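Long-range contacts in endoglucanase (Ganoderma lucidum, PDB 5D8Z), which probably hydrolyses internal beta-1,4-glucosidic bonds of cellulose, as a family 5 glycoside hydrolase with a TIM-barrel fold: residues A[23-28]-A[304-309]; A[74-79]-A[116-121]; A[163-168]-A[196-201]; A[233-238]-A[273-278]. All blocks are in the same frame, centred on the assembly; numbering follows the deposited sequence.

Contact 1 (A[23-28]-A[304-309]); sequences QFAGVN and LGYVGW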
loop_
_atom_site.group_PDB
_atom_site.type_symbol
_atom_site.label_atom_id
_atom_site.label_comp_id
_atom_site.label_asym_id
_atom_site.label_seq_id
_atom_site.Cartn_x
_atom_site.Cartn_y
_atom_site.Cartn_z
ATOM N N GLN A 23 -1.949 -5.493 -14.771
ATOM C CA GLN A 23 -1.118 -6.547 -14.171
ATOM C C GLN A 23 -1.603 -6.961 -12.759
ATOM O O GLN A 23 -1.607 -8.138 -12.447
ATOM C CB GLN A 23 0.352 -6.155 -14.088
ATOM C CG GLN A 23 1.255 -7.383 -13.902
ATOM C CD GLN A 23 2.715 -7.089 -13.522
ATOM O OE1 GLN A 23 3.228 -5.960 -13.658
ATOM N NE2 GLN A 23 3.392 -8.127 -13.033
ATOM N N PHE A 24 -1.979 -5.995 -11.910
ATOM C CA PHE A 24 -2.350 -6.272 -10.515
ATOM C C PHE A 24 -3.659 -5.638 -10.194
ATOM O O PHE A 24 -3.898 -4.521 -10.579
ATOM C CB PHE A 24 -1.327 -5.709 -9.543
ATOM C CG PHE A 24 -0.030 -6.467 -9.531
ATOM C CD1 PHE A 24 0.047 -7.700 -8.949
ATOM C CD2 PHE A 24 1.104 -5.943 -10.122
ATOM C CE1 PHE A 24 1.230 -8.405 -8.934
ATOM C CE2 PHE A 24 2.291 -6.632 -10.117
ATOM C CZ PHE A 24 2.360 -7.869 -9.527
ATOM N N ALA A 25 -4.518 -6.364 -9.492
ATOM C CA ALA A 25 -5.644 -5.725 -8.800
ATOM C C ALA A 25 -5.855 -6.401 -7.449
ATOM O O ALA A 25 -5.845 -7.619 -7.359
ATOM C CB ALA A 25 -6.896 -5.769 -9.640
ATOM N N GLY A 26 -5.996 -5.602 -6.395
ATOM C CA GLY A 26 -5.973 -6.126 -5.028
ATOM C C GLY A 26 -6.790 -5.338 -4.032
ATOM O O GLY A 26 -7.429 -4.330 -4.353
ATOM N N VAL A 27 -6.756 -5.783 -2.796
ATOM C CA VAL A 27 -7.401 -5.025 -1.751
ATOM C C VAL A 27 -6.508 -4.953 -0.492
ATOM O O VAL A 27 -5.676 -5.848 -0.242
ATOM C CB VAL A 27 -8.848 -5.565 -1.534
ATOM C CG1 VAL A 27 -8.933 -7.053 -1.819
ATOM C CG2 VAL A 27 -9.399 -5.235 -0.166
ATOM N N ASN A 28 -6.641 -3.858 0.254
ATOM C CA ASN A 28 -5.905 -3.695 1.468
ATOM C C ASN A 28 -6.582 -4.480 2.546
ATOM O O ASN A 28 -7.732 -4.261 2.802
ATOM C CB ASN A 28 -5.902 -2.244 1.867
ATOM C CG ASN A 28 -4.891 -1.434 1.089
ATOM O OD1 ASN A 28 -3.712 -1.358 1.484
ATOM N ND2 ASN A 28 -5.348 -0.797 -0.017
ATOM N N LEU A 304 0.778 -0.226 -13.088
ATOM C CA LEU A 304 0.800 -1.653 -12.777
ATOM C C LEU A 304 -0.510 -2.198 -12.140
ATOM O O LEU A 304 -0.737 -3.433 -12.106
ATOM C CB LEU A 304 1.934 -1.969 -11.805
ATOM C CG LEU A 304 3.384 -2.084 -12.259
ATOM C CD1 LEU A 304 4.109 -3.058 -11.332
ATOM C CD2 LEU A 304 3.497 -2.551 -13.697
ATOM N N GLY A 305 -1.355 -1.304 -11.618
ATOM C CA GLY A 305 -2.555 -1.748 -10.900
ATOM C C GLY A 305 -3.174 -0.801 -9.891
ATOM O O GLY A 305 -2.647 0.277 -9.619
ATOM N N TYR A 306 -4.316 -1.217 -9.343
ATOM C CA TYR A 306 -4.960 -0.504 -8.228
ATOM C C TYR A 306 -5.160 -1.489 -7.103
ATOM O O TYR A 306 -5.259 -2.694 -7.365
ATOM C CB TYR A 306 -6.294 0.123 -8.633
ATOM C CG TYR A 306 -7.275 -0.886 -9.127
ATOM C CD1 TYR A 306 -8.041 -1.607 -8.246
ATOM C CD2 TYR A 306 -7.397 -1.167 -10.494
ATOM C CE1 TYR A 306 -8.924 -2.564 -8.694
ATOM C CE2 TYR A 306 -8.280 -2.116 -10.945
ATOM C CZ TYR A 306 -9.051 -2.802 -10.033
ATOM O OH TYR A 306 -9.965 -3.741 -10.447
ATOM N N VAL A 307 -5.181 -0.986 -5.862
ATOM C CA VAL A 307 -5.516 -1.791 -4.682
ATOM C C VAL A 307 -6.515 -1.010 -3.870
ATOM O O VAL A 307 -6.263 0.125 -3.490
ATOM C CB VAL A 307 -4.289 -2.054 -3.810
ATOM C CG1 VAL A 307 -4.584 -3.096 -2.739
ATOM C CG2 VAL A 307 -3.134 -2.520 -4.654
ATOM N N GLY A 308 -7.651 -1.623 -3.600
ATOM C CA GLY A 308 -8.768 -0.903 -2.992
ATOM C C GLY A 308 -8.653 -0.814 -1.484
ATOM O O GLY A 308 -8.239 -1.769 -0.841
ATOM N N TRP A 309 -8.997 0.339 -0.927
ATOM C CA TRP A 309 -8.801 0.545 0.478
ATOM C C TRP A 309 -10.055 0.172 1.164
ATOM O O TRP A 309 -11.057 0.873 1.018
ATOM C CB TRP A 309 -8.438 1.972 0.881
ATOM C CG TRP A 309 -8.389 2.059 2.365
ATOM C CD1 TRP A 309 -9.369 2.535 3.181
ATOM C CD2 TRP A 309 -7.350 1.589 3.223
ATOM N NE1 TRP A 309 -9.012 2.394 4.496
ATOM C CE2 TRP A 309 -7.772 1.829 4.559
ATOM C CE3 TRP A 309 -6.095 1.006 3.002
ATOM C CZ2 TRP A 309 -6.989 1.513 5.664
ATOM C CZ3 TRP A 309 -5.303 0.690 4.105
ATOM C CH2 TRP A 309 -5.758 0.949 5.423
#

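Contact 2 (A[74-79]-A[116-121]); sequences VFRLPV and IVDVHN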
loop_
_atom_site.group_PDB
_atom_site.type_symbol
_atom_site.label_atom_id
_atom_site.label_comp_id
_atom_site.label_asym_id
_atom_site.label_seq_id
_atom_site.Cartn_x
_atom_site.Cartn_y
_atom_site.Cartn_z
ATOM N N VAL A 74 -3.259 -9.482 -5.783
ATOM C CA VAL A 74 -2.316 -9.002 -4.791
ATOM C C VAL A 74 -3.111 -8.483 -3.575
ATOM O O VAL A 74 -4.246 -8.065 -3.714
ATOM C CB VAL A 74 -1.475 -7.861 -5.389
ATOM C CG1 VAL A 74 -2.352 -6.675 -5.727
ATOM C CG2 VAL A 74 -0.373 -7.405 -4.456
ATOM N N PHE A 75 -2.498 -8.497 -2.397
ATOM C CA PHE A 75 -3.085 -7.879 -1.214
ATOM C C PHE A 75 -2.085 -7.014 -0.531
ATOM O O PHE A 75 -0.896 -7.262 -0.568
ATOM C CB PHE A 75 -3.649 -8.944 -0.272
ATOM C CG PHE A 75 -4.710 -9.746 -0.930
ATOM C CD1 PHE A 75 -5.892 -9.130 -1.330
ATOM C CD2 PHE A 75 -4.494 -11.046 -1.272
ATOM C CE1 PHE A 75 -6.869 -9.830 -2.011
ATOM C CE2 PHE A 75 -5.464 -11.772 -1.954
ATOM C CZ PHE A 75 -6.656 -11.158 -2.325
ATOM N N ARG A 76 -2.582 -5.968 0.081
ATOM C CA ARG A 76 -1.715 -5.052 0.738
ATOM C C ARG A 76 -1.973 -5.176 2.210
ATOM O O ARG A 76 -3.112 -5.096 2.630
ATOM C CB ARG A 76 -2.003 -3.656 0.258
ATOM C CG ARG A 76 -1.025 -2.646 0.792
ATOM C CD ARG A 76 -1.107 -1.390 -0.015
ATOM N NE ARG A 76 -0.186 -0.369 0.431
ATOM C CZ ARG A 76 -0.526 0.665 1.185
ATOM N NH1 ARG A 76 -1.767 0.802 1.652
ATOM N NH2 ARG A 76 0.390 1.568 1.483
ATOM N N LEU A 77 -0.903 -5.333 2.980
ATOM C CA LEU A 77 -0.963 -5.743 4.376
ATOM C C LEU A 77 -0.299 -4.709 5.254
ATOM O O LEU A 77 0.906 -4.830 5.575
ATOM C CB LEU A 77 -0.212 -7.058 4.580
ATOM C CG LEU A 77 -0.529 -8.237 3.682
ATOM C CD1 LEU A 77 0.273 -9.426 4.183
ATOM C CD2 LEU A 77 -2.012 -8.514 3.673
ATOM N N PRO A 78 -1.072 -3.703 5.680
ATOM C CA PRO A 78 -0.514 -2.624 6.493
ATOM C C PRO A 78 -0.046 -3.068 7.858
ATOM O O PRO A 78 -0.751 -3.795 8.542
ATOM C CB PRO A 78 -1.669 -1.654 6.635
ATOM C CG PRO A 78 -2.606 -1.998 5.529
ATOM C CD PRO A 78 -2.482 -3.473 5.363
ATOM N N VAL A 79 1.154 -2.646 8.242
ATOM C CA VAL A 79 1.628 -2.870 9.598
ATOM C C VAL A 79 2.564 -1.768 10.044
ATOM O O VAL A 79 3.298 -1.263 9.256
ATOM C CB VAL A 79 2.345 -4.223 9.718
ATOM C CG1 VAL A 79 3.612 -4.257 8.891
ATOM C CG2 VAL A 79 2.657 -4.509 11.175
ATOM N N ILE A 116 1.973 -7.098 -0.762
ATOM C CA ILE A 116 2.693 -5.902 -0.409
ATOM C C ILE A 116 2.833 -5.804 1.095
ATOM O O ILE A 116 1.825 -5.785 1.805
ATOM C CB ILE A 116 1.922 -4.675 -0.839
ATOM C CG1 ILE A 116 1.949 -4.523 -2.365
ATOM C CG2 ILE A 116 2.491 -3.443 -0.178
ATOM C CD1 ILE A 116 0.648 -3.982 -2.919
ATOM N N VAL A 117 4.079 -5.753 1.571
ATOM C CA VAL A 117 4.397 -5.578 2.967
ATOM C C VAL A 117 4.594 -4.080 3.168
ATOM O O VAL A 117 5.655 -3.544 2.881
ATOM C CB VAL A 117 5.677 -6.346 3.333
ATOM C CG1 VAL A 117 6.178 -5.919 4.707
ATOM C CG2 VAL A 117 5.446 -7.844 3.325
ATOM N N ASP A 118 3.550 -3.417 3.644
ATOM C CA ASP A 118 3.447 -1.952 3.751
ATOM C C ASP A 118 3.722 -1.444 5.160
ATOM O O ASP A 118 2.901 -1.682 6.059
ATOM C CB ASP A 118 2.011 -1.526 3.384
ATOM C CG ASP A 118 1.704 -0.051 3.726
ATOM O OD1 ASP A 118 2.502 0.861 3.337
ATOM O OD2 ASP A 118 0.650 0.185 4.364
ATOM N N VAL A 119 4.837 -0.739 5.354
ATOM C CA VAL A 119 5.114 -0.131 6.659
ATOM C C VAL A 119 4.301 1.151 6.743
ATOM O O VAL A 119 4.578 2.129 6.045
ATOM C CB VAL A 119 6.609 0.181 6.901
ATOM C CG1 VAL A 119 6.774 0.876 8.230
ATOM C CG2 VAL A 119 7.461 -1.065 6.896
ATOM N N HIS A 120 3.315 1.155 7.634
ATOM C CA HIS A 120 2.254 2.153 7.643
ATOM C C HIS A 120 2.522 3.313 8.582
ATOM O O HIS A 120 1.741 3.598 9.460
ATOM C CB HIS A 120 0.967 1.475 8.047
ATOM C CG HIS A 120 -0.243 2.064 7.402
ATOM N ND1 HIS A 120 -0.653 1.708 6.132
ATOM C CD2 HIS A 120 -1.134 2.978 7.844
ATOM C CE1 HIS A 120 -1.747 2.375 5.820
ATOM N NE2 HIS A 120 -2.055 3.157 6.838
ATOM N N ASN A 121 3.614 4.026 8.358
ATOM C CA ASN A 121 4.057 5.049 9.292
ATOM C C ASN A 121 4.078 6.510 8.882
ATOM O O ASN A 121 4.473 7.329 9.703
ATOM C CB ASN A 121 5.425 4.680 9.792
ATOM C CG ASN A 121 5.348 3.895 11.042
ATOM O OD1 ASN A 121 5.600 4.412 12.117
ATOM N ND2 ASN A 121 4.926 2.661 10.923
#

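Contact 3 (A[163-168]-A[196-201]); sequences NEPHDV and LLPGNN. With BGC (beta-D-glucopyranose), chain C.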
loop_
_atom_site.group_PDB
_atom_site.type_symbol
_atom_site.label_atom_id
_atom_site.label_comp_id
_atom_site.label_asym_id
_atom_site.label_seq_id
_atom_site.Cartn_x
_atom_site.Cartn_y
_atom_site.Cartn_z
ATOM N N ASN A 163 4.209 4.176 3.845
ATOM C CA ASN A 163 2.864 4.572 3.543
ATOM C C ASN A 163 2.644 6.050 3.741
ATOM O O ASN A 163 2.922 6.576 4.797
ATOM C CB ASN A 163 1.908 3.870 4.459
ATOM C CG ASN A 163 0.496 4.268 4.185
ATOM O OD1 ASN A 163 -0.061 3.901 3.161
ATOM N ND2 ASN A 163 -0.093 5.027 5.087
ATOM N N GLU A 164 2.111 6.700 2.719
ATOM C CA GLU A 164 1.651 8.103 2.771
ATOM C C GLU A 164 2.496 9.164 3.479
ATOM O O GLU A 164 2.017 9.842 4.379
ATOM C CB GLU A 164 0.217 8.149 3.277
ATOM C CG GLU A 164 -0.762 7.674 2.232
ATOM C CD GLU A 164 -2.219 7.872 2.632
ATOM O OE1 GLU A 164 -2.464 8.224 3.802
ATOM O OE2 GLU A 164 -3.125 7.670 1.768
ATOM N N PRO A 165 3.735 9.359 3.038
ATOM C CA PRO A 165 4.459 10.530 3.514
ATOM C C PRO A 165 3.666 11.807 3.257
ATOM O O PRO A 165 3.016 11.942 2.219
ATOM C CB PRO A 165 5.724 10.548 2.671
ATOM C CG PRO A 165 5.852 9.191 2.032
ATOM C CD PRO A 165 4.529 8.501 2.137
ATOM N N HIS A 166 3.696 12.722 4.209
ATOM C CA HIS A 166 2.981 13.946 4.076
ATOM C C HIS A 166 3.670 14.992 4.896
ATOM O O HIS A 166 4.442 14.669 5.782
ATOM C CB HIS A 166 1.553 13.782 4.520
ATOM C CG HIS A 166 1.386 13.654 5.998
ATOM N ND1 HIS A 166 1.307 14.745 6.834
ATOM C CD2 HIS A 166 1.257 12.562 6.787
ATOM C CE1 HIS A 166 1.151 14.331 8.077
ATOM N NE2 HIS A 166 1.118 13.011 8.076
ATOM N N ASP A 167 3.395 16.247 4.553
ATOM C CA ASP A 167 4.042 17.432 5.123
ATOM C C ASP A 167 5.529 17.230 5.491
ATOM O O ASP A 167 5.980 17.573 6.602
ATOM C CB ASP A 167 3.206 17.976 6.288
ATOM C CG ASP A 167 1.727 18.208 5.896
ATOM O OD1 ASP A 167 1.488 19.083 5.036
ATOM O OD2 ASP A 167 0.816 17.517 6.433
ATOM N N VAL A 168 6.271 16.688 4.530
ATOM C CA VAL A 168 7.715 16.536 4.627
ATOM C C VAL A 168 8.391 17.777 4.089
ATOM O O VAL A 168 8.090 18.209 2.983
ATOM C CB VAL A 168 8.178 15.361 3.749
ATOM C CG1 VAL A 168 9.701 15.221 3.720
ATOM C CG2 VAL A 168 7.509 14.085 4.233
ATOM N N LEU A 196 8.181 -0.240 -3.926
ATOM C CA LEU A 196 7.271 0.862 -4.193
ATOM C C LEU A 196 7.919 2.088 -3.594
ATOM O O LEU A 196 8.509 2.008 -2.507
ATOM C CB LEU A 196 5.884 0.610 -3.588
ATOM C CG LEU A 196 5.239 -0.664 -4.147
ATOM C CD1 LEU A 196 4.130 -1.238 -3.283
ATOM C CD2 LEU A 196 4.720 -0.443 -5.550
ATOM N N LEU A 197 7.865 3.208 -4.309
ATOM C CA LEU A 197 8.529 4.395 -3.846
ATOM C C LEU A 197 7.499 5.487 -3.676
ATOM O O LEU A 197 6.911 5.931 -4.660
ATOM C CB LEU A 197 9.602 4.856 -4.820
ATOM C CG LEU A 197 10.389 3.830 -5.612
ATOM C CD1 LEU A 197 11.451 4.596 -6.391
ATOM C CD2 LEU A 197 11.013 2.764 -4.736
ATOM N N PRO A 198 7.320 5.952 -2.438
ATOM C CA PRO A 198 6.335 6.919 -2.067
ATOM C C PRO A 198 6.922 8.308 -1.979
ATOM O O PRO A 198 8.084 8.452 -1.603
ATOM C CB PRO A 198 5.981 6.476 -0.665
ATOM C CG PRO A 198 7.308 6.040 -0.102
ATOM C CD PRO A 198 8.101 5.526 -1.268
ATOM N N GLY A 199 6.129 9.304 -2.352
ATOM C CA GLY A 199 6.448 10.692 -2.146
ATOM C C GLY A 199 5.444 11.443 -1.296
ATOM O O GLY A 199 4.712 10.875 -0.522
ATOM N N ASN A 200 5.407 12.752 -1.463
ATOM C CA ASN A 200 4.815 13.652 -0.496
ATOM C C ASN A 200 3.330 13.783 -0.712
ATOM O O ASN A 200 2.737 13.044 -1.506
ATOM C CB ASN A 200 5.495 14.996 -0.632
ATOM C CG ASN A 200 5.526 15.766 0.661
ATOM O OD1 ASN A 200 4.605 15.649 1.487
ATOM N ND2 ASN A 200 6.572 16.587 0.845
ATOM N N ASN A 201 2.735 14.731 0.001
ATOM C CA ASN A 201 1.286 14.937 0.037
ATOM C C ASN A 201 0.478 13.638 0.071
ATOM O O ASN A 201 -0.394 13.424 -0.755
ATOM C CB ASN A 201 0.825 15.867 -1.095
ATOM C CG ASN A 201 -0.553 16.477 -0.820
ATOM O OD1 ASN A 201 -0.819 16.979 0.287
ATOM N ND2 ASN A 201 -1.442 16.440 -1.827
HETATM C C2 BGC C . -6.464 11.180 5.751
HETATM C C3 BGC C . -6.122 9.680 5.607
HETATM C C4 BGC C . -6.011 9.234 4.160
HETATM C C5 BGC C . -5.139 10.217 3.351
HETATM C C6 BGC C . -5.229 9.937 1.853
HETATM C C1 BGC C . -5.685 12.136 4.810
HETATM O O2 BGC C . -6.213 11.552 7.111
HETATM O O3 BGC C . -7.124 8.820 6.188
HETATM O O4 BGC C . -5.565 7.856 4.185
HETATM O O5 BGC C . -5.540 11.591 3.492
HETATM O O6 BGC C . -5.816 11.029 1.138
HETATM O O HOH W 1 1.863 17.423 1.948
#

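Contact 4 (A[233-238]-A[273-278]); sequences DVHKYL and FNTETG. With BGC (beta-D-glucopyranose), chain C.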
loop_
_atom_site.group_PDB
_atom_site.type_symbol
_atom_site.label_atom_id
_atom_site.label_comp_id
_atom_site.label_asym_id
_atom_site.label_seq_id
_atom_site.Cartn_x
_atom_site.Cartn_y
_atom_site.Cartn_z
ATOM N N ASP A 233 4.713 4.742 -5.999
ATOM C CA ASP A 233 3.654 4.304 -5.118
ATOM C C ASP A 233 2.763 5.496 -5.016
ATOM O O ASP A 233 3.194 6.533 -4.545
ATOM C CB ASP A 233 4.275 4.008 -3.743
ATOM C CG ASP A 233 3.302 3.337 -2.763
ATOM O OD1 ASP A 233 2.112 3.196 -3.115
ATOM O OD2 ASP A 233 3.740 2.962 -1.631
ATOM N N VAL A 234 1.526 5.385 -5.466
ATOM C CA VAL A 234 0.609 6.517 -5.360
ATOM C C VAL A 234 -0.758 6.095 -4.855
ATOM O O VAL A 234 -1.154 4.933 -4.957
ATOM C CB VAL A 234 0.487 7.303 -6.688
ATOM C CG1 VAL A 234 1.866 7.657 -7.222
ATOM C CG2 VAL A 234 -0.255 6.498 -7.737
ATOM N N HIS A 235 -1.455 7.085 -4.303
ATOM C CA HIS A 235 -2.739 6.928 -3.655
ATOM C C HIS A 235 -3.671 8.034 -4.170
ATOM O O HIS A 235 -3.208 9.133 -4.492
ATOM C CB HIS A 235 -2.546 7.080 -2.160
ATOM C CG HIS A 235 -1.809 5.950 -1.506
ATOM N ND1 HIS A 235 -1.780 5.788 -0.139
ATOM C CD2 HIS A 235 -1.110 4.909 -2.016
ATOM C CE1 HIS A 235 -1.077 4.715 0.164
ATOM N NE2 HIS A 235 -0.666 4.156 -0.959
ATOM N N LYS A 236 -4.968 7.727 -4.256
ATOM C CA LYS A 236 -5.993 8.640 -4.796
ATOM C C LYS A 236 -7.418 8.201 -4.456
ATOM O O LYS A 236 -7.851 7.066 -4.779
ATOM C CB LYS A 236 -5.894 8.740 -6.315
ATOM C CG LYS A 236 -5.505 10.116 -6.801
ATOM C CD LYS A 236 -6.653 11.085 -6.658
ATOM C CE LYS A 236 -6.234 12.413 -6.066
ATOM N NZ LYS A 236 -7.472 13.198 -5.767
ATOM N N TYR A 237 -8.157 9.121 -3.841
ATOM C CA TYR A 237 -9.524 8.857 -3.403
ATOM C C TYR A 237 -10.451 9.701 -4.245
ATOM O O TYR A 237 -9.983 10.574 -4.951
ATOM C CB TYR A 237 -9.644 9.179 -1.923
ATOM C CG TYR A 237 -8.950 8.134 -1.089
ATOM C CD1 TYR A 237 -9.583 6.934 -0.793
ATOM C CD2 TYR A 237 -7.658 8.318 -0.627
ATOM C CE1 TYR A 237 -8.976 5.975 -0.019
ATOM C CE2 TYR A 237 -7.038 7.345 0.128
ATOM C CZ TYR A 237 -7.705 6.181 0.426
ATOM O OH TYR A 237 -7.105 5.202 1.166
ATOM N N LEU A 238 -11.755 9.452 -4.174
ATOM C CA LEU A 238 -12.688 10.056 -5.115
ATOM C C LEU A 238 -13.568 11.154 -4.518
ATOM O O LEU A 238 -14.544 11.578 -5.141
ATOM C CB LEU A 238 -13.541 8.955 -5.759
ATOM C CG LEU A 238 -12.797 8.148 -6.849
ATOM C CD1 LEU A 238 -11.865 7.116 -6.234
ATOM C CD2 LEU A 238 -13.718 7.447 -7.838
ATOM N N PHE A 273 2.091 2.564 -9.361
ATOM C CA PHE A 273 1.212 1.545 -8.765
ATOM C C PHE A 273 0.312 2.241 -7.746
ATOM O O PHE A 273 0.787 2.835 -6.783
ATOM C CB PHE A 273 2.075 0.507 -8.052
ATOM C CG PHE A 273 1.375 -0.781 -7.710
ATOM C CD1 PHE A 273 2.132 -1.940 -7.549
ATOM C CD2 PHE A 273 -0.012 -0.865 -7.542
ATOM C CE1 PHE A 273 1.527 -3.146 -7.232
ATOM C CE2 PHE A 273 -0.615 -2.077 -7.213
ATOM C CZ PHE A 273 0.150 -3.210 -7.057
ATOM N N ASN A 274 -0.987 2.155 -7.961
ATOM C CA ASN A 274 -1.939 2.800 -7.096
ATOM C C ASN A 274 -2.338 1.916 -5.931
ATOM O O ASN A 274 -3.273 1.126 -6.045
ATOM C CB ASN A 274 -3.181 3.179 -7.875
ATOM C CG ASN A 274 -4.144 3.917 -7.024
ATOM O OD1 ASN A 274 -3.762 4.450 -5.975
ATOM N ND2 ASN A 274 -5.395 3.949 -7.438
ATOM N N THR A 275 -1.657 2.069 -4.801
ATOM C CA THR A 275 -1.813 1.130 -3.698
ATOM C C THR A 275 -2.937 1.473 -2.716
ATOM O O THR A 275 -3.193 0.735 -1.786
ATOM C CB THR A 275 -0.494 1.013 -2.934
ATOM O OG1 THR A 275 0.070 2.324 -2.779
ATOM C CG2 THR A 275 0.463 0.138 -3.689
ATOM N N GLU A 276 -3.597 2.594 -2.908
ATOM C CA GLU A 276 -4.740 2.937 -2.087
ATOM C C GLU A 276 -5.747 3.743 -2.914
ATOM O O GLU A 276 -5.406 4.769 -3.506
ATOM C CB GLU A 276 -4.302 3.740 -0.857
ATOM C CG GLU A 276 -4.342 2.978 0.458
ATOM C CD GLU A 276 -3.989 3.841 1.673
ATOM O OE1 GLU A 276 -4.629 4.900 1.892
ATOM O OE2 GLU A 276 -3.061 3.458 2.432
ATOM N N THR A 277 -6.982 3.257 -2.949
ATOM C CA THR A 277 -8.111 4.016 -3.499
ATOM C C THR A 277 -9.416 3.374 -3.056
ATOM O O THR A 277 -9.453 2.202 -2.690
ATOM C CB THR A 277 -8.109 4.105 -5.068
ATOM O OG1 THR A 277 -9.150 5.007 -5.515
ATOM C CG2 THR A 277 -8.321 2.739 -5.725
ATOM N N GLY A 278 -10.485 4.146 -3.109
ATOM C CA GLY A 278 -11.818 3.609 -2.935
ATOM C C GLY A 278 -12.904 4.648 -2.755
ATOM O O GLY A 278 -12.685 5.874 -2.876
HETATM C C2 BGC C . -6.464 11.180 5.751
HETATM C C3 BGC C . -6.122 9.680 5.607
HETATM C C4 BGC C . -6.011 9.234 4.160
HETATM C C5 BGC C . -5.139 10.217 3.351
HETATM C C6 BGC C . -5.229 9.937 1.853
HETATM C C1 BGC C . -5.685 12.136 4.810
HETATM O O2 BGC C . -6.213 11.552 7.111
HETATM O O3 BGC C . -7.124 8.820 6.188
HETATM O O4 BGC C . -5.565 7.856 4.185
HETATM O O5 BGC C . -5.540 11.591 3.492
HETATM O O6 BGC C . -5.816 11.029 1.138
#

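Contact 1 (A[23-28]-A[304-309])
Asn28 and Trp309 meet where the first and last strands of the TIM barrel, 24-30 and 303-312, run parallel and close the eight-stranded ring. The tight part begins at the buried Gly26, whose O accepts a bond from Gly308 N. Gly308 O is in turn gripped by two N-H groups of Asn28: the backbone N at 2.8 Å in a nearly straight bond (170°), and ND2 at 3.2 Å from above the carbonyl plane. With Asn28 CG beside its own backbone N (chi1 -79°), the two side chains cross at about a right angle, amide and indole planes 52° apart. OD1 accepts from Arg76 NH1, and ND2 also donates to Thr275 O. An alanine here would probably leave both without these partners and open a gap beside the indole. Ala25 CB, also buried, sits over one face of the Tyr306 ring, whose OH reaches Leu341 O. At the other end, Gln23 is exposed and Phe24 partly so; Phe24 N still donates to Leu304 O, and Gln23 lies alongside Leu304, its OE1 3.4 Å from Leu304 CD2.

Contact 2 (A[74-79]-A[116-121])
In the second and third strands of the TIM barrel, Arg76 and Asp118 both point into the barrel interior and form a buried salt bridge. Arg76 leaves its strand with CG anti to the backbone N (chi1 -174°) and runs extended to NE; on the way CG passes Ile116 CG2 at 3.7 Å. Its guanidinium then stacks on the Asp118 carboxylate, the planes 29° apart, with NH2 2.9 Å from Asp118 OD1. The same group serves Asn28 and Glu276 through NH1 and Asn163 through NH2, so a leucine in its place would probably leave the Asp118 and Glu276 carboxylates without their cationic partner. Parallel pairing carries the backbones: Ile116 N donates to Phe75 O, Leu77 N to Ile116 O, Val79 N to Asp118 O. On the outer face Leu77 and Val119 pack on helices 95-110 and 137-149 respectively. Pro78 CB lies 3.5 Å from His120 ND1, which donates in its ring plane to the syn side of Asp118 OD2 at 2.7 Å.

Contact 3 (A[163-168]-A[196-201])
Pro198, near the end of the fifth strand of the TIM barrel, meets Pro165 in the loop that follows the fourth strand and carries Glu164 of the glycan pocket. The two pyrrolidine rings cross at about a right angle, Pro198 CB lying 3.7 Å from Pro165 CD, while Pro198 O is held by the indole N-H of Trp174 on helix 171-187. Gly199 comes next and turns its carbonyl toward the same proline, Gly199 O resting 3.3 Å from Pro165 CG. Asn200 then supplies the polar link. Its CG is anti to the backbone N (chi1 -151°), and the amide reaches the 163-168 loop: ND2 donates to Val168 O over 3.1 Å, in the carbonyl plane and on a lone pair, though the bond is bent (142°). The other end of the amide, OD1, accepts a hydrogen bond from the backbone N of Asn201 at 2.6 Å. Asn201 OD1 accepts one from a water, 3.2 Å away, that itself accepts from Asp167 N. Within the loop, His166 ND1 donates to Asp167 OD2, and the His166 ring stacks on Trp202 of the pocket. Glu164 sits where family 5 enzymes carry their acid/base, consistent with that role; its extended chain reaches the bound glucose, where O4 of the sugar donates to Glu164 OE1 at 3.1 Å.

Contact 4 (A[233-238]-A[273-278])
Glu276 lies near the end of barrel strand seven, where family 5 enzymes carry their nucleophile, a role consistent with its place in the glycan pocket, and it meets His235 and Tyr237 of the neighbouring segment 233-238. Its CB sits over the centre of the His235 ring, 3.3 Å from the centroid, in a CH-pi contact. CG passes Tyr237 OH at 3.6 Å, and the chain stays extended there (chi2 -176°). At the tip the carboxylate divides its work: OE1 accepts from Tyr237 OH at 2.6 Å, on its anti side, while OE2 lies 3.3 Å from His235 CE1 and forms a salt bridge with Arg76. Tyr237 also touches the sugar, its CE2 3.6 Å from C6 of the bound glucose. The strands pair through Val234 N to Phe273 O, Thr275 N to Val234 O and Lys236 N to Glu276 O. They belong to one beta-alpha-beta unit, whose helix 254-267 packs Trp258 on Val234 and Asn274; strand 303-312 pairs with 272-277 on its other edge, with Trp309 against Tyr237 and Glu276.

All four contacts reach the same closed barrel sheet; contacts 3 and 4 touch the bound glucose, while side chains of contacts 1 and 2 (Trp309, His120) come within about 6 Å of a bound sugar. Arg76 of contact 2 is the hub: its NH1 is 2.9 Å from Asn28 OD1 of contact 1 and 3.1 Å from Glu276 OE2 of contact 4, while its NH2 is 2.9 Å from Asn163 OD1 of contact 3. Contacts 3 and 4 are joined by Glu164 OE2 and His235 ND1, 3.0 Å apart. Contact 1 borders contact 4 through Val307 N and Asn274 O at 2.9 Å. Contacts 1 and 3 do not touch, their nearest atoms about 6 Å and their centres about 18 Å apart.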